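PDB 6UF3: polyisoprenyl-teichoic acid--peptidoglycan teichoic acid transferase TagV from Bacillus subtilis, which belongs to the LytR-CpsA-Psr family and has an alpha/beta fold of helices packed around a mixed beta-sheet. Local coordinates for residues L33-K38 / Q209-F214; L171-S176 / F214-I219. All coordinates share one frame; numbering follows the deposited sequence.

Contact 1: L33-K38 / Q209-F214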
loop_
_atom_site.group_PDB
_atom_site.type_symbol
_atom_site.label_atom_id
_atom_site.label_comp_id
_atom_site.label_asym_id
_atom_site.label_seq_id
_atom_site.Cartn_x
_atom_site.Cartn_y
_atom_site.Cartn_z
ATOM N N LEU A 33 -1.337 -3.073 12.869
ATOM C CA LEU A 33 -2.610 -3.065 13.585
ATOM C C LEU A 33 -2.410 -3.626 14.983
ATOM O O LEU A 33 -1.727 -4.641 15.174
ATOM C CB LEU A 33 -3.674 -3.885 12.826
ATOM C CG LEU A 33 -4.066 -3.445 11.408
ATOM C CD1 LEU A 33 -3.193 -4.137 10.347
ATOM C CD2 LEU A 33 -5.525 -3.736 11.135
ATOM N N ASP A 34 -3.002 -2.946 15.971
ATOM C CA ASP A 34 -3.050 -3.433 17.344
ATOM C C ASP A 34 -4.532 -3.579 17.663
ATOM O O ASP A 34 -5.183 -2.612 18.114
ATOM C CB ASP A 34 -2.337 -2.477 18.298
ATOM C CG ASP A 34 -2.272 -3.001 19.719
ATOM O OD1 ASP A 34 -2.793 -4.105 19.986
ATOM O OD2 ASP A 34 -1.708 -2.292 20.578
ATOM N N PRO A 35 -5.123 -4.749 17.377
ATOM C CA PRO A 35 -6.582 -4.888 17.524
ATOM C C PRO A 35 -7.065 -4.807 18.954
ATOM O O PRO A 35 -8.190 -4.338 19.190
ATOM C CB PRO A 35 -6.869 -6.271 16.917
ATOM C CG PRO A 35 -5.747 -6.511 15.960
ATOM C CD PRO A 35 -4.535 -5.875 16.622
ATOM N N LYS A 36 -6.265 -5.260 19.921
ATOM C CA LYS A 36 -6.688 -5.159 21.314
ATOM C C LYS A 36 -6.954 -3.714 21.709
ATOM O O LYS A 36 -7.811 -3.455 22.558
ATOM C CB LYS A 36 -5.633 -5.779 22.232
ATOM C CG LYS A 36 -5.851 -7.263 22.494
ATOM C CD LYS A 36 -4.551 -7.962 22.866
ATOM C CE LYS A 36 -4.707 -9.476 22.853
ATOM N NZ LYS A 36 -3.427 -10.158 22.496
ATOM N N ASN A 37 -6.246 -2.767 21.094
ATOM C CA ASN A 37 -6.379 -1.346 21.386
ATOM C C ASN A 37 -7.043 -0.563 20.264
ATOM O O ASN A 37 -7.128 0.665 20.354
ATOM C CB ASN A 37 -4.997 -0.745 21.680
ATOM C CG ASN A 37 -4.431 -1.224 22.995
ATOM O OD1 ASN A 37 -5.118 -1.199 24.016
ATOM N ND2 ASN A 37 -3.182 -1.668 22.984
ATOM N N LYS A 38 -7.484 -1.236 19.199
ATOM C CA LYS A 38 -8.139 -0.598 18.055
ATOM C C LYS A 38 -7.281 0.519 17.465
ATOM O O LYS A 38 -7.773 1.614 17.177
ATOM C CB LYS A 38 -9.527 -0.064 18.440
ATOM C CG LYS A 38 -10.516 -1.127 18.841
ATOM C CD LYS A 38 -11.723 -0.500 19.525
ATOM C CE LYS A 38 -13.032 -1.085 19.026
ATOM N NZ LYS A 38 -13.030 -2.579 19.034
ATOM N N GLN A 209 -15.276 -5.871 12.179
ATOM C CA GLN A 209 -16.014 -5.742 13.429
ATOM C C GLN A 209 -15.180 -5.040 14.493
ATOM O O GLN A 209 -15.700 -4.215 15.253
ATOM C CB GLN A 209 -16.484 -7.115 13.912
ATOM C CG GLN A 209 -17.471 -7.038 15.062
ATOM C CD GLN A 209 -16.777 -6.873 16.401
ATOM O OE1 GLN A 209 -15.643 -7.323 16.574
ATOM N NE2 GLN A 209 -17.455 -6.231 17.357
ATOM N N ILE A 210 -13.881 -5.339 14.557
ATOM C CA ILE A 210 -13.041 -4.742 15.592
ATOM C C ILE A 210 -12.896 -3.244 15.368
ATOM O O ILE A 210 -12.949 -2.450 16.315
ATOM C CB ILE A 210 -11.668 -5.437 15.618
ATOM C CG1 ILE A 210 -11.798 -6.861 16.162
ATOM C CG2 ILE A 210 -10.671 -4.628 16.450
ATOM C CD1 ILE A 210 -10.589 -7.731 15.843
ATOM N N TYR A 211 -12.697 -2.834 14.119
ATOM C CA TYR A 211 -12.491 -1.434 13.783
ATOM C C TYR A 211 -13.789 -0.746 13.373
ATOM O O TYR A 211 -13.753 0.303 12.726
ATOM C CB TYR A 211 -11.423 -1.327 12.691
ATOM C CG TYR A 211 -10.048 -1.624 13.253
ATOM C CD1 TYR A 211 -9.304 -0.625 13.860
ATOM C CD2 TYR A 211 -9.507 -2.910 13.200
ATOM C CE1 TYR A 211 -8.049 -0.886 14.397
ATOM C CE2 TYR A 211 -8.244 -3.183 13.726
ATOM C CZ TYR A 211 -7.523 -2.161 14.320
ATOM O OH TYR A 211 -6.276 -2.391 14.864
ATOM N N SER A 212 -14.933 -1.334 13.709
ATOM C CA SER A 212 -16.197 -0.660 13.464
ATOM C C SER A 212 -16.213 0.666 14.210
ATOM O O SER A 212 -15.959 0.714 15.415
ATOM C CB SER A 212 -17.365 -1.535 13.916
ATOM O OG SER A 212 -18.593 -0.854 13.732
ATOM N N GLY A 213 -16.485 1.747 13.484
ATOM C CA GLY A 213 -16.478 3.073 14.069
ATOM C C GLY A 213 -15.129 3.752 14.057
ATOM O O GLY A 213 -15.034 4.920 14.444
ATOM N N PHE A 214 -14.078 3.058 13.628
ATOM C CA PHE A 214 -12.777 3.670 13.452
ATOM C C PHE A 214 -12.841 4.682 12.308
ATOM O O PHE A 214 -13.824 4.761 11.565
ATOM C CB PHE A 214 -11.756 2.562 13.197
ATOM C CG PHE A 214 -10.318 3.006 13.142
ATOM C CD1 PHE A 214 -9.617 3.332 14.287
ATOM C CD2 PHE A 214 -9.650 3.016 11.927
ATOM C CE1 PHE A 214 -8.271 3.709 14.209
ATOM C CE2 PHE A 214 -8.315 3.385 11.845
ATOM C CZ PHE A 214 -7.627 3.721 12.982
#

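Contact 2: L171-S176 / F214-I219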
loop_
_atom_site.group_PDB
_atom_site.type_symbol
_atom_site.label_atom_id
_atom_site.label_comp_id
_atom_site.label_asym_id
_atom_site.label_seq_id
_atom_site.Cartn_x
_atom_site.Cartn_y
_atom_site.Cartn_z
ATOM N N LEU A 171 -10.838 3.493 1.617
ATOM C CA LEU A 171 -11.322 2.121 1.778
ATOM C C LEU A 171 -11.472 1.756 3.253
ATOM O O LEU A 171 -12.454 1.115 3.648
ATOM C CB LEU A 171 -10.367 1.147 1.074
ATOM C CG LEU A 171 -10.438 1.198 -0.457
ATOM C CD1 LEU A 171 -9.254 0.491 -1.118
ATOM C CD2 LEU A 171 -11.766 0.630 -0.970
ATOM N N ILE A 172 -10.489 2.133 4.080
ATOM C CA ILE A 172 -10.583 1.874 5.515
ATOM C C ILE A 172 -11.809 2.558 6.102
ATOM O O ILE A 172 -12.525 1.981 6.926
ATOM C CB ILE A 172 -9.291 2.330 6.223
ATOM C CG1 ILE A 172 -8.123 1.425 5.827
ATOM C CG2 ILE A 172 -9.483 2.344 7.740
ATOM C CD1 ILE A 172 -6.758 1.943 6.227
ATOM N N ASP A 173 -12.060 3.805 5.702
ATOM C CA ASP A 173 -13.211 4.531 6.228
ATOM C C ASP A 173 -14.509 3.874 5.798
ATOM O O ASP A 173 -15.455 3.765 6.592
ATOM C CB ASP A 173 -13.167 5.992 5.775
ATOM C CG ASP A 173 -12.110 6.785 6.513
ATOM O OD1 ASP A 173 -11.784 6.363 7.634
ATOM O OD2 ASP A 173 -11.609 7.799 5.982
ATOM N N ARG A 174 -14.568 3.418 4.545
ATOM C CA ARG A 174 -15.771 2.743 4.075
ATOM C C ARG A 174 -16.032 1.478 4.878
ATOM O O ARG A 174 -17.148 1.258 5.361
ATOM C CB ARG A 174 -15.652 2.418 2.590
ATOM C CG ARG A 174 -16.759 1.511 2.132
ATOM C CD ARG A 174 -18.033 2.315 1.975
ATOM N NE ARG A 174 -17.867 3.282 0.901
ATOM C CZ ARG A 174 -17.924 2.961 -0.386
ATOM N NH1 ARG A 174 -17.752 3.891 -1.314
ATOM N NH2 ARG A 174 -18.161 1.707 -0.741
ATOM N N MET A 175 -15.011 0.637 5.045
ATOM C CA MET A 175 -15.220 -0.579 5.822
ATOM C C MET A 175 -15.542 -0.262 7.279
ATOM O O MET A 175 -16.396 -0.921 7.878
ATOM C CB MET A 175 -14.004 -1.510 5.712
ATOM C CG MET A 175 -12.943 -1.334 6.802
ATOM S SD MET A 175 -11.780 -2.716 6.953
ATOM C CE MET A 175 -11.279 -2.542 8.659
ATOM N N SER A 176 -14.915 0.765 7.855
ATOM C CA SER A 176 -15.134 1.052 9.266
ATOM C C SER A 176 -16.528 1.590 9.517
ATOM O O SER A 176 -17.075 1.384 10.603
ATOM C CB SER A 176 -14.097 2.049 9.779
ATOM O OG SER A 176 -12.796 1.494 9.727
ATOM N N PHE A 214 -14.078 3.058 13.628
ATOM C CA PHE A 214 -12.777 3.670 13.452
ATOM C C PHE A 214 -12.841 4.682 12.308
ATOM O O PHE A 214 -13.824 4.761 11.565
ATOM C CB PHE A 214 -11.756 2.562 13.197
ATOM C CG PHE A 214 -10.318 3.006 13.142
ATOM C CD1 PHE A 214 -9.617 3.332 14.287
ATOM C CD2 PHE A 214 -9.650 3.016 11.927
ATOM C CE1 PHE A 214 -8.271 3.709 14.209
ATOM C CE2 PHE A 214 -8.315 3.385 11.845
ATOM C CZ PHE A 214 -7.627 3.721 12.982
ATOM N N THR A 215 -11.780 5.472 12.168
ATOM C CA THR A 215 -11.737 6.474 11.117
ATOM C C THR A 215 -10.279 6.715 10.755
ATOM O O THR A 215 -9.402 6.654 11.624
ATOM C CB THR A 215 -12.434 7.770 11.558
ATOM O OG1 THR A 215 -12.609 8.638 10.432
ATOM C CG2 THR A 215 -11.631 8.485 12.640
ATOM N N SER A 216 -10.020 6.957 9.463
ATOM C CA SER A 216 -8.642 7.010 8.995
ATOM C C SER A 216 -7.869 8.180 9.587
ATOM O O SER A 216 -6.630 8.131 9.606
ATOM C CB SER A 216 -8.595 7.063 7.461
ATOM O OG SER A 216 -9.118 8.275 6.955
ATOM N N LYS A 217 -8.557 9.218 10.076
ATOM C CA LYS A 217 -7.842 10.293 10.758
ATOM C C LYS A 217 -7.059 9.764 11.954
ATOM O O LYS A 217 -6.017 10.324 12.310
ATOM C CB LYS A 217 -8.811 11.393 11.199
ATOM C CG LYS A 217 -8.134 12.567 11.918
ATOM C CD LYS A 217 -9.071 13.741 12.106
ATOM C CE LYS A 217 -8.480 14.772 13.068
ATOM N NZ LYS A 217 -7.001 14.897 12.872
ATOM N N LYS A 218 -7.521 8.672 12.565
ATOM C CA LYS A 218 -6.863 8.148 13.754
ATOM C C LYS A 218 -5.607 7.351 13.446
ATOM O O LYS A 218 -4.855 7.038 14.375
ATOM C CB LYS A 218 -7.833 7.282 14.554
ATOM C CG LYS A 218 -8.909 8.116 15.258
ATOM C CD LYS A 218 -9.972 7.241 15.878
ATOM C CE LYS A 218 -11.028 8.085 16.583
ATOM N NZ LYS A 218 -12.121 7.209 17.075
ATOM N N ILE A 219 -5.367 7.021 12.178
ATOM C CA ILE A 219 -4.171 6.269 11.813
ATOM C C ILE A 219 -2.944 7.138 12.042
ATOM O O ILE A 219 -2.924 8.322 11.681
ATOM C CB ILE A 219 -4.244 5.810 10.350
ATOM C CG1 ILE A 219 -5.453 4.907 10.142
ATOM C CG2 ILE A 219 -2.944 5.078 9.965
ATOM C CD1 ILE A 219 -5.789 4.642 8.667
#

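Contact 1: L33-K38 / Q209-F214
The last two side-chain torsions of Lys-38 are bent, and chi4 of 50° turns NZ toward Ile-210. Tyr-211 has CG anti to its carbonyl carbon, beside the backbone N (chi1 -73°), and the far end of its ring reaches the hairpin. The motif is a beta-hairpin, the turn between strands 25-34 and 39-44, packed against the C-terminal end of helix 201-210. NZ of Lys-38 bonds to O of Ile-210 at 2.7 Å. It lies in the carbonyl plane on a lone pair, with a C=O...donor angle of 137°. A positive charge here would suit the partly negative end of the helix. Beside this bond, Pro-35 O meets Ile-210 CG2 at 3.7 Å. The proline CB also touches Ile-210 CD1, at 4.1 Å. The Tyr-211 ring lies between two neighbours of the hairpin. Leu-33 CD2 meets its CE2 at 3.8 Å, while the backbone C of Lys-38 meets its CE1 at 3.5 Å. Its hydroxyl is hydrogen-bonded to the backbone O of Thr-39, the first residue of the next strand, so this buried polar group is satisfied. After the helix the chain makes a type II beta turn from Tyr-211 to Phe-214, with Phe-214 N bonded to Tyr-211 O at 2.9 Å. Gly-213 takes the positive-phi position of that turn. The turn brings the Phe-214 ring back onto the tyrosine in a T-shaped stack. CD1 of Tyr-211 sits over one face of the Phe-214 ring, toward its rim. Lys-38 O lies 3.7 Å from CE1 of Phe-214, oblique to that ring.

Contact 2: L171-S176 / F214-I219
Asp-173 grips Ser-216 with both carboxylate oxygens. OD1 accepts the backbone N-H of Ser-216 at 2.6 Å through its syn lone pair, with an N-H...O angle of 145°. OD2 takes the hydroxyl OG of the same serine at 2.7 Å, also on the syn side. Ser-216 has its OG between the backbone N and the carbonyl carbon (chi1 67°), which brings the hydroxyl round to the same carboxylate as its N-H. Next to this polar pair is an apolar one. Ile-172 and Ile-219 reach toward each other tip to tip, their CD1 atoms 3.8 Å apart. CG2 of Ile-172 lies at the edge of the Phe-214 ring, 4.2 Å from its CD2. On the next turn of the helix, Ser-176 CB packs on Phe-214 O at 3.3 Å. Its OG is tied back to O of Ile-172 at 2.9 Å. That donor stands 38° above the carbonyl plane, and the N-H of Ser-176 reaches the same oxygen from the opposite face. Further out, Met-42 of strand 39-44 touches both isoleucines, Met-40 touches Ile-219, and Asn-169 touches Ser-216 and Ile-219. The contact joins helix 158-177 to the connection that leads from helix 201-210 to edge strand 220-222. Ser-216 opens a short 3-10 turn, closed by Ile-219 N bonding to Ser-216 O at 3.1 Å. Two donors from one residue fix the rotation of the carboxylate. They would also stabilise its negative charge, consistent with an ionised Asp-173 reaching from its helix to the first residue of this turn.

How the contacts relate
Contacts 1 and 2 lie about 10 Å apart between centres, on the same side of the chain's centre. They share Phe-214, so residues 209-219 form one continuous strip. This strip meets the 33-38 hairpin turn first and helix 158-177 next, then enters edge strand 220-222, which lies parallel to strand 39-44. A direct bond also joins them: Gly-213 N probably donates to Ser-176 O at 3.0 Å. Beside it, Tyr-211 CB packs on Met-175 CE at 4.2 Å. The turn after helix 201-210 is thus held against the hairpin by contact 1 and tied to helix 158-177 by the Gly-213 bond, while contact 2 holds the residues that follow.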